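Local coordinates for protein SYE1 (Shewanella oneidensis, PDB 4AWT) that binds FMN in a TIM barrel and probably acts as an NAD(P)H-dependent oxidoreductase, reducing carbon-carbon double bonds in the manner of Old Yellow Enzyme, at residues 177-182 with 264-269; 287-292 with 315-320. The protein carries 1 engineered substitution. All blocks are in the same frame, centred on the assembly; numbering follows the deposited sequence.

Contact 1. Residues 177-182 with 264-269. With FMN (flavin mononucleotide), chain B.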
ATOM      1  N   GLY A 177       0.380  -6.750 -11.480  1.00  5.85           N
ATOM      2  CA  GLY A 177       0.212  -7.480 -10.232  1.00  6.02           C
ATOM      3  C   GLY A 177      -0.569  -6.646  -9.264  1.00  5.21           C
ATOM      4  O   GLY A 177      -1.022  -5.530  -9.586  1.00  5.62           O
ATOM      5  N   ILE A 178      -0.736  -7.188  -8.053  1.00  5.22           N
ATOM      6  CA  ILE A 178      -1.376  -6.480  -6.973  1.00  5.21           C
ATOM      7  C   ILE A 178      -0.477  -6.509  -5.742  1.00  4.98           C
ATOM      8  O   ILE A 178       0.292  -7.444  -5.557  1.00  5.45           O
ATOM      9  CB  ILE A 178      -2.787  -7.018  -6.650  1.00  5.54           C
ATOM     10  CG1 ILE A 178      -2.793  -8.422  -6.057  1.00  6.14           C
ATOM     11  CG2 ILE A 178      -3.642  -6.926  -7.895  1.00  6.22           C
ATOM     12  CD1 ILE A 178      -2.623  -8.537  -4.562  1.00  6.95           C
ATOM     13  N   GLU A 179      -0.648  -5.500  -4.902  1.00  5.05           N
ATOM     14  CA  GLU A 179      -0.064  -5.461  -3.577  1.00  5.07           C
ATOM     15  C   GLU A 179      -1.200  -5.479  -2.591  1.00  5.09           C
ATOM     16  O   GLU A 179      -2.092  -4.614  -2.603  1.00  5.75           O
ATOM     17  CB  GLU A 179       0.773  -4.202  -3.356  1.00  5.18           C
ATOM     18  CG  GLU A 179       1.449  -4.200  -1.993  1.00  5.44           C
ATOM     19  CD  GLU A 179       2.265  -2.947  -1.734  1.00  5.00           C
ATOM     20  OE1 GLU A 179       3.434  -2.914  -2.245  1.00  5.35           O
ATOM     21  OE2 GLU A 179       1.775  -2.032  -1.058  1.00  5.64           O
ATOM     22  N   LEU A 180      -1.197  -6.457  -1.674  1.00  5.11           N
ATOM     23  CA  LEU A 180      -2.180  -6.467  -0.599  1.00  5.10           C
ATOM     24  C   LEU A 180      -1.743  -5.509   0.487  1.00  4.88           C
ATOM     25  O   LEU A 180      -0.695  -5.689   1.101  1.00  5.51           O
ATOM     26  CB  LEU A 180      -2.279  -7.869  -0.032  1.00  5.63           C
ATOM     27  CG  LEU A 180      -3.217  -8.035   1.159  1.00  6.13           C
ATOM     28  CD1 LEU A 180      -4.650  -7.650   0.769  1.00  6.92           C
ATOM     29  CD2 LEU A 180      -3.139  -9.453   1.696  1.00  7.50           C
ATOM     30  N   HIS A 181      -2.562  -4.498   0.771  1.00  5.13           N
ATOM     31  CA  HIS A 181      -2.249  -3.578   1.871  1.00  5.12           C
ATOM     32  C   HIS A 181      -2.629  -4.282   3.179  1.00  5.44           C
ATOM     33  O   HIS A 181      -3.802  -4.294   3.555  1.00  6.71           O
ATOM     34  CB  HIS A 181      -2.985  -2.265   1.739  1.00  5.32           C
ATOM     35  CG  HIS A 181      -2.423  -1.181   2.601  1.00  5.33           C
ATOM     36  ND1 HIS A 181      -1.554  -1.429   3.604  1.00  6.43           N
ATOM     37  CD2 HIS A 181      -2.615   0.161   2.481  1.00  5.83           C
ATOM     38  CE1 HIS A 181      -1.235  -0.251   4.106  1.00  6.67           C
ATOM     39  NE2 HIS A 181      -1.836   0.726   3.457  1.00  6.05           N
ATOM     40  N   ALA A 182      -1.667  -4.871   3.859  1.00  5.18           N
ATOM     41  CA  ALA A 182      -1.844  -5.489   5.146  1.00  5.76           C
ATOM     42  C   ALA A 182      -1.085  -4.738   6.227  1.00  5.58           C
ATOM     43  O   ALA A 182      -0.768  -5.299   7.281  1.00  6.32           O
ATOM     44  CB  ALA A 182      -1.461  -6.974   5.098  1.00  5.69           C
ATOM     45  N   ILE A 264       4.666 -15.569  -2.456  1.00  6.83           N
ATOM     46  CA  ILE A 264       4.334 -14.253  -2.966  1.00  6.87           C
ATOM     47  C   ILE A 264       5.613 -13.637  -3.591  1.00  6.02           C
ATOM     48  O   ILE A 264       6.727 -13.901  -3.154  1.00  6.68           O
ATOM     49  CB  ILE A 264       3.729 -13.327  -1.924  1.00  6.93           C
ATOM     50  CG1 ILE A 264       4.666 -12.946  -0.802  1.00  6.88           C
ATOM     51  CG2 ILE A 264       2.401 -13.924  -1.384  1.00  8.61           C
ATOM     52  CD1 ILE A 264       4.177 -11.837   0.088  1.00  7.56           C
ATOM     53  N   VAL A 265       5.420 -12.810  -4.602  1.00  5.88           N
ATOM     54  CA  VAL A 265       6.540 -12.325  -5.392  1.00  5.87           C
ATOM     55  C   VAL A 265       7.367 -11.279  -4.665  1.00  5.55           C
ATOM     56  O   VAL A 265       8.588 -11.186  -4.893  1.00  6.26           O
ATOM     57  CB  VAL A 265       6.059 -11.835  -6.774  1.00  6.24           C
ATOM     58  CG1 VAL A 265       5.410 -10.462  -6.741  1.00  6.95           C
ATOM     59  CG2 VAL A 265       7.172 -11.866  -7.774  1.00  7.55           C
ATOM     60  N   TYR A 266       6.759 -10.486  -3.807  1.00  5.52           N
ATOM     61  CA  TYR A 266       7.513  -9.542  -2.971  1.00  5.18           C
ATOM     62  C   TYR A 266       6.818  -9.361  -1.657  1.00  5.10           C
ATOM     63  O   TYR A 266       5.578  -9.491  -1.535  1.00  5.54           O
ATOM     64  CB  TYR A 266       7.755  -8.224  -3.679  1.00  5.33           C
ATOM     65  CG  TYR A 266       6.633  -7.235  -3.869  1.00  5.22           C
ATOM     66  CD1 TYR A 266       6.085  -6.524  -2.806  1.00  5.27           C
ATOM     67  CD2 TYR A 266       6.170  -6.923  -5.124  1.00  5.31           C
ATOM     68  CE1 TYR A 266       5.105  -5.587  -2.977  1.00  5.34           C
ATOM     69  CE2 TYR A 266       5.249  -5.926  -5.345  1.00  5.50           C
ATOM     70  CZ  TYR A 266       4.706  -5.243  -4.282  1.00  5.33           C
ATOM     71  OH  TYR A 266       3.825  -4.238  -4.509  1.00  5.71           O
ATOM     72  N   LEU A 267       7.607  -8.940  -0.685  1.00  5.20           N
ATOM     73  CA  LEU A 267       7.158  -8.491   0.636  1.00  5.09           C
ATOM     74  C   LEU A 267       7.676  -7.070   0.782  1.00  4.74           C
ATOM     75  O   LEU A 267       8.866  -6.818   0.598  1.00  5.80           O
ATOM     76  CB  LEU A 267       7.710  -9.392   1.740  1.00  5.33           C
ATOM     77  CG  LEU A 267       7.391  -8.978   3.152  1.00  6.25           C
ATOM     78  CD1 LEU A 267       5.921  -8.883   3.412  1.00  9.09           C
ATOM     79  CD2 LEU A 267       8.044  -9.950   4.139  1.00  7.45           C
ATOM     80  N   HIS A 268       6.774  -6.157   1.119  1.00  4.95           N
ATOM     81  CA  HIS A 268       7.052  -4.731   1.223  1.00  4.72           C
ATOM     82  C   HIS A 268       6.841  -4.302   2.672  1.00  4.98           C
ATOM     83  O   HIS A 268       5.751  -4.465   3.207  1.00  5.35           O
ATOM     84  CB  HIS A 268       6.127  -4.017   0.250  1.00  4.76           C
ATOM     85  CG  HIS A 268       6.305  -2.538   0.106  1.00  5.06           C
ATOM     86  ND1 HIS A 268       5.557  -1.832  -0.805  1.00  5.20           N
ATOM     87  CD2 HIS A 268       7.132  -1.623   0.670  1.00  5.14           C
ATOM     88  CE1 HIS A 268       5.971  -0.575  -0.760  1.00  5.48           C
ATOM     89  NE2 HIS A 268       6.916  -0.374   0.124  1.00  5.55           N
ATOM     90  N   ILE A 269       7.902  -3.807   3.286  1.00  5.04           N
ATOM     91  CA  ILE A 269       7.880  -3.364   4.667  1.00  5.21           C
ATOM     92  C   ILE A 269       7.762  -1.840   4.696  1.00  5.36           C
ATOM     93  O   ILE A 269       8.649  -1.131   4.169  1.00  6.13           O
ATOM     94  CB  ILE A 269       9.116  -3.830   5.431  1.00  5.75           C
ATOM     95  CG1 ILE A 269       9.284  -5.341   5.365  1.00  6.46           C
ATOM     96  CG2 ILE A 269       9.093  -3.302   6.854  1.00  6.67           C
ATOM     97  CD1 ILE A 269       8.156  -6.150   5.950  1.00  7.74           C
TER
HETATM   98  N1  FMN B 500       1.000   3.777   2.065  1.00  5.18           N
HETATM   99  C2  FMN B 500       0.225   2.814   1.580  1.00  5.20           C
HETATM  100  O2  FMN B 500       0.486   1.594   1.761  1.00  5.40           O
HETATM  101  N3  FMN B 500      -0.910   3.133   0.849  1.00  5.40           N
HETATM  102  C4  FMN B 500      -1.294   4.438   0.585  1.00  5.30           C
HETATM  103  O4  FMN B 500      -2.278   4.636  -0.175  1.00  6.06           O
HETATM  104  C4A FMN B 500      -0.534   5.433   1.194  1.00  5.42           C
HETATM  105  N5  FMN B 500      -0.897   6.773   1.066  1.00  6.04           N
HETATM  106  C5A FMN B 500       0.108   7.746   1.318  1.00  5.73           C
HETATM  107  C6  FMN B 500      -0.103   9.054   0.958  1.00  6.52           C
HETATM  108  C7  FMN B 500       0.879  10.052   1.163  1.00  6.70           C
HETATM  109  C7M FMN B 500       0.621  11.440   0.626  1.00  8.76           C
HETATM  110  C8  FMN B 500       2.038   9.697   1.784  1.00  6.42           C
HETATM  111  C8M FMN B 500       3.156  10.694   2.014  1.00  8.28           C
HETATM  112  C9  FMN B 500       2.260   8.360   2.172  1.00  6.03           C
HETATM  113  C9A FMN B 500       1.306   7.369   1.935  1.00  5.63           C
HETATM  114  N10 FMN B 500       1.549   6.019   2.265  1.00  5.60           N
HETATM  115  C10 FMN B 500       0.660   5.051   1.837  1.00  5.36           C
HETATM  116  C1' FMN B 500       2.837   5.643   2.854  1.00  5.53           C
HETATM  117  C2' FMN B 500       3.992   5.619   1.836  1.00  5.16           C
HETATM  118  O2' FMN B 500       3.838   4.541   0.928  1.00  5.37           O
HETATM  119  C3' FMN B 500       5.345   5.433   2.495  1.00  5.38           C
HETATM  120  O3' FMN B 500       5.472   4.155   3.100  1.00  5.56           O
HETATM  121  C4' FMN B 500       5.717   6.512   3.529  1.00  5.69           C
HETATM  122  O4' FMN B 500       5.416   7.817   3.059  1.00  5.99           O
HETATM  123  C5' FMN B 500       7.151   6.390   4.005  1.00  5.87           C
HETATM  124  O5' FMN B 500       8.081   6.584   2.926  1.00  5.68           O
HETATM  125  P   FMN B 500       8.792   8.022   2.736  1.00  5.71           P
HETATM  126  O1P FMN B 500       7.705   8.985   2.327  1.00  5.88           O
HETATM  127  O2P FMN B 500       9.417   8.397   4.061  1.00  6.22           O
HETATM  128  O3P FMN B 500       9.794   7.761   1.639  1.00  5.95           O

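Contact 2. Residues 287-292 with 315-320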
ATOM      1  N   ALA A 287      16.475 -11.229  10.117  1.00  7.09           N
ATOM      2  CA  ALA A 287      15.540 -12.333  10.344  1.00  7.46           C
ATOM      3  C   ALA A 287      14.451 -12.345   9.276  1.00  7.21           C
ATOM      4  O   ALA A 287      14.105 -13.405   8.742  1.00  7.79           O
ATOM      5  CB  ALA A 287      14.959 -12.283  11.744  1.00  8.47           C
ATOM      6  N   LEU A 288      13.902 -11.189   8.941  1.00  7.40           N
ATOM      7  CA  LEU A 288      12.890 -11.122   7.874  1.00  7.53           C
ATOM      8  C   LEU A 288      13.452 -11.607   6.568  1.00  7.54           C
ATOM      9  O   LEU A 288      12.764 -12.280   5.792  1.00  7.93           O
ATOM     10  CB  LEU A 288      12.335  -9.712   7.707  1.00  8.20           C
ATOM     11  CG  LEU A 288      11.520  -9.188   8.882  1.00  8.45           C
ATOM     12  CD1 LEU A 288      11.107  -7.724   8.647  1.00 11.39           C
ATOM     13  CD2 LEU A 288      10.275  -9.989   9.148  1.00 10.48           C
ATOM     14  N   ARG A 289      14.719 -11.278   6.289  1.00  7.53           N
ATOM     15  CA  ARG A 289      15.414 -11.690   5.073  0.75  8.10           C
ATOM     16  C   ARG A 289      15.557 -13.206   4.987  1.00  7.55           C
ATOM     17  O   ARG A 289      15.571 -13.748   3.908  1.00  8.74           O
ATOM     18  CB  ARG A 289      16.744 -10.944   4.996  0.75  8.69           C
ATOM     19  CG  ARG A 289      17.734 -11.316   3.917  0.75  8.68           C
ATOM     20  CD  ARG A 289      17.338 -10.821   2.516  0.75  9.33           C
ATOM     21  NE  ARG A 289      16.146 -11.575   2.048  0.75  8.16           N
ATOM     22  CZ  ARG A 289      15.559 -11.309   0.894  0.75  7.51           C
ATOM     23  NH1 ARG A 289      16.056 -10.395   0.125  0.75  7.71           N
ATOM     24  NH2 ARG A 289      14.474 -12.061   0.532  0.75  9.96           N
ATOM     25  N   GLU A 290      15.711 -13.876   6.138  1.00  7.68           N
ATOM     26  CA  GLU A 290      15.744 -15.353   6.123  1.00  7.99           C
ATOM     27  C   GLU A 290      14.333 -15.942   6.051  1.00  8.08           C
ATOM     28  O   GLU A 290      14.137 -16.981   5.417  1.00  9.85           O
ATOM     29  CB  GLU A 290      16.493 -15.914   7.306  1.00  8.80           C
ATOM     30  CG  GLU A 290      17.971 -15.532   7.284  1.00  9.24           C
ATOM     31  CD  GLU A 290      18.633 -15.835   5.997  1.00  9.53           C
ATOM     32  OE1 GLU A 290      18.508 -16.976   5.490  1.00 10.72           O
ATOM     33  OE2 GLU A 290      19.297 -14.926   5.444  1.00 11.73           O
ATOM     34  N   ALA A 291      13.367 -15.329   6.717  1.00  7.62           N
ATOM     35  CA  ALA A 291      12.033 -15.865   6.757  1.00  7.72           C
ATOM     36  C   ALA A 291      11.337 -15.783   5.408  1.00  7.52           C
ATOM     37  O   ALA A 291      10.504 -16.627   5.069  1.00  8.36           O
ATOM     38  CB  ALA A 291      11.207 -15.150   7.810  1.00  8.32           C
ATOM     39  N   TYR A 292      11.630 -14.726   4.652  1.00  8.18           N
ATOM     40  CA  TYR A 292      10.972 -14.487   3.355  1.00  7.62           C
ATOM     41  C   TYR A 292      12.067 -14.350   2.305  1.00  7.99           C
ATOM     42  O   TYR A 292      12.942 -13.483   2.418  1.00  9.03           O
ATOM     43  CB  TYR A 292      10.089 -13.225   3.424  1.00  7.80           C
ATOM     44  CG  TYR A 292       9.585 -12.933   2.033  1.00  6.75           C
ATOM     45  CD1 TYR A 292       8.562 -13.709   1.466  1.00  7.29           C
ATOM     46  CD2 TYR A 292      10.180 -11.951   1.256  1.00  6.22           C
ATOM     47  CE1 TYR A 292       8.155 -13.489   0.175  1.00  6.66           C
ATOM     48  CE2 TYR A 292       9.752 -11.751  -0.042  1.00  6.05           C
ATOM     49  CZ  TYR A 292       8.742 -12.503  -0.576  1.00  6.25           C
ATOM     50  OH  TYR A 292       8.411 -12.256  -1.875  1.00  7.00           O
ATOM     51  N   LEU A 315      19.923  -6.424   3.207  1.00  7.44           N
ATOM     52  CA  LEU A 315      18.678  -6.266   3.947  1.00  7.42           C
ATOM     53  C   LEU A 315      17.479  -6.096   3.027  1.00  8.13           C
ATOM     54  O   LEU A 315      16.369  -6.497   3.375  1.00 11.50           O
ATOM     55  CB  LEU A 315      18.763  -5.043   4.883  1.00  7.60           C
ATOM     56  CG  LEU A 315      19.946  -5.043   5.810  1.00  8.60           C
ATOM     57  CD1 LEU A 315      19.988  -3.804   6.660  1.00 10.37           C
ATOM     58  CD2 LEU A 315      19.966  -6.305   6.664  1.00 10.48           C
ATOM     59  N   ALA A 316      17.653  -5.500   1.885  1.00  7.38           N
ATOM     60  CA  ALA A 316      16.582  -5.173   0.975  1.00  7.00           C
ATOM     61  C   ALA A 316      17.042  -5.454  -0.443  1.00  6.12           C
ATOM     62  O   ALA A 316      18.225  -5.296  -0.750  1.00  7.23           O
ATOM     63  CB  ALA A 316      16.232  -3.684   1.076  1.00  8.83           C
ATOM     64  N   ASP A 317      16.080  -5.756  -1.312  1.00  5.65           N
ATOM     65  CA  ASP A 317      16.342  -5.818  -2.727  1.00  5.69           C
ATOM     66  C   ASP A 317      15.935  -4.546  -3.465  1.00  5.52           C
ATOM     67  O   ASP A 317      16.549  -4.191  -4.477  1.00  6.41           O
ATOM     68  CB  ASP A 317      15.614  -7.018  -3.332  1.00  5.90           C
ATOM     69  CG  ASP A 317      16.002  -8.287  -2.686  1.00  6.25           C
ATOM     70  OD1 ASP A 317      17.228  -8.587  -2.638  1.00  8.11           O
ATOM     71  OD2 ASP A 317      15.107  -9.011  -2.166  1.00  6.66           O
ATOM     72  N   MET A 318      14.883  -3.893  -2.999  1.00  5.46           N
ATOM     73  CA  MET A 318      14.364  -2.679  -3.592  1.00  5.28           C
ATOM     74  C   MET A 318      14.014  -1.705  -2.483  1.00  5.14           C
ATOM     75  O   MET A 318      13.704  -2.124  -1.367  1.00  5.48           O
ATOM     76  CB  MET A 318      13.161  -2.922  -4.463  1.00  5.47           C
ATOM     77  CG  MET A 318      13.336  -3.948  -5.560  1.00  5.84           C
ATOM     78  SD  MET A 318      11.911  -4.121  -6.633  1.00  6.37           S
ATOM     79  CE  MET A 318      12.130  -2.691  -7.686  1.00  6.77           C
ATOM     80  N   ILE A 319      14.006  -0.418  -2.821  1.00  5.31           N
ATOM     81  CA  ILE A 319      13.725   0.623  -1.864  1.00  5.13           C
ATOM     82  C   ILE A 319      12.683   1.569  -2.462  1.00  5.05           C
ATOM     83  O   ILE A 319      12.846   2.049  -3.579  1.00  5.84           O
ATOM     84  CB  ILE A 319      14.996   1.390  -1.448  1.00  5.86           C
ATOM     85  CG1 ILE A 319      16.003   0.468  -0.781  1.00  6.67           C
ATOM     86  CG2 ILE A 319      14.641   2.585  -0.568  1.00  6.14           C
ATOM     87  CD1 ILE A 319      15.608  -0.032   0.593  1.00  7.68           C
ATOM     88  N   GLY A 320      11.630   1.829  -1.673  1.00  5.26           N
ATOM     89  CA  GLY A 320      10.654   2.799  -2.052  1.00  5.32           C
ATOM     90  C   GLY A 320      10.949   4.159  -1.444  1.00  5.22           C
ATOM     91  O   GLY A 320      11.429   4.270  -0.323  1.00  6.00           O
TER
HETATM   92  O   HOH W   1      18.684  -9.331  -0.394  0.75 19.62           O

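Contact 1. Residues 177-182 with 264-269
The rings of Tyr266 and His268 both turn an edge toward Glu179, and OE1 of that carboxylate lies in the plane of each. The carboxylate stands nearly upright to the phenol, at 86°, and less strictly so to the imidazole. Phe98 meets the tyrosine ring with its plane moderately inclined. OE1 takes two hydrogen bonds: Tyr266 OH donates to Glu179 OE1 over 2.7 Å from the anti side, and His268 ND1 donates to Glu179 OE1 over 2.8 Å from the syn side. The histidine bond is almost straight, 172° at the hydrogen. Both donors stand somewhat out of the carboxylate plane and come from opposite faces of it. Glu179 spans the distance with a stretched chain, CG anti to the backbone N (chi1 -177°), carrying the carboxylate across the barrel interior from strand 177-181 to strand 266-270. Its CB also rests 3.3 Å from Tyr266 OH. The other oxygen, OE2, accepts from Gln100, an FMN-binding residue. Two positions on, His181 turns a ring face toward O2 of FMN, with NE2 of His181 3.0 Å from FMN O2; Trp102 stacks on the ring and Ala183 N bonds to ND1. Both strands belong to the eight-stranded parallel barrel, and the glutamate bridges two that are not adjacent, since strand 230-234 lies between them. With both carboxylate oxygens engaged, the buried acid is fixed in rotation. Its two bonds at OE1 are consistent with a charged carboxylate, and the bond from ND1 would orient the imidazole beside Arg233, which hydrogen-bonds FMN through NH1, consistent with a second-shell role behind the FMN-binding Gln100 and Arg233.

Contact 2. Residues 287-292 with 315-320
Arg289 and Asp317 form a salt bridge at the protein surface in the conformer described, one of two modelled for Arg289, with NH1 of Arg289 2.8 Å from OD2 of Asp317. It is a single-pronged pairing: the guanidinium and carboxylate planes are 49° apart, and NH1 meets OD2 on its syn side, while OD1 of Asp317 stays 3.5 Å from NH1 of Arg289. The carboxylate lies at the edge of the guanidinium, near its plane. A water closes the gap on the other oxygen, accepting from Arg289 NH1 at 2.9 Å and donating to Asp317 OD1 at 2.8 Å, so that NH1 serves both the direct and the bridged link.

Among the hydrogen bonds to backbone, NH2 of Arg289 donates to Tyr292 O at 2.8 Å, and also to Gly294 O. The arginine chain folds at chi2 and chi3 (74° and -69°), which turns the guanidinium edge back toward the carbonyls that follow its own helix. OD2 of Asp317 has a second donor in Leu296 N. In this conformer the guanidinium links the C-terminal end of helix 282-291, the turn after it and the approach to strand 318-320.

The arginine leans on Leu296 of strand 295-299, next to strand 318-320 in the barrel, while Leu288 and Ala291 on the same helix pack against Ala256 of helix 248-261.

How the contacts relate
After the first three barrel strands (20-22, 53-60, 96-102), strand 177-181 opens contact 1. The chain passes through several helices, among them 212-225, to strand 230-234 and helix 248-261 before strand 266-270 closes the contact across the barrel interior. It then runs through helix 282-291, where contact 2 opens, and through strand 295-299 and helix 304-312 to residues 315-320, which close it. The two spans are in series, neither nested nor crossed. Contact 1 ties inward-facing groups of two barrel strands; contact 2 ties a surrounding helix to the start of the last strand. They meet where Tyr292 reaches inward: its OH lies 2.7 Å from Ile264 O, probably a hydrogen bond, and its ring packs on Leu267.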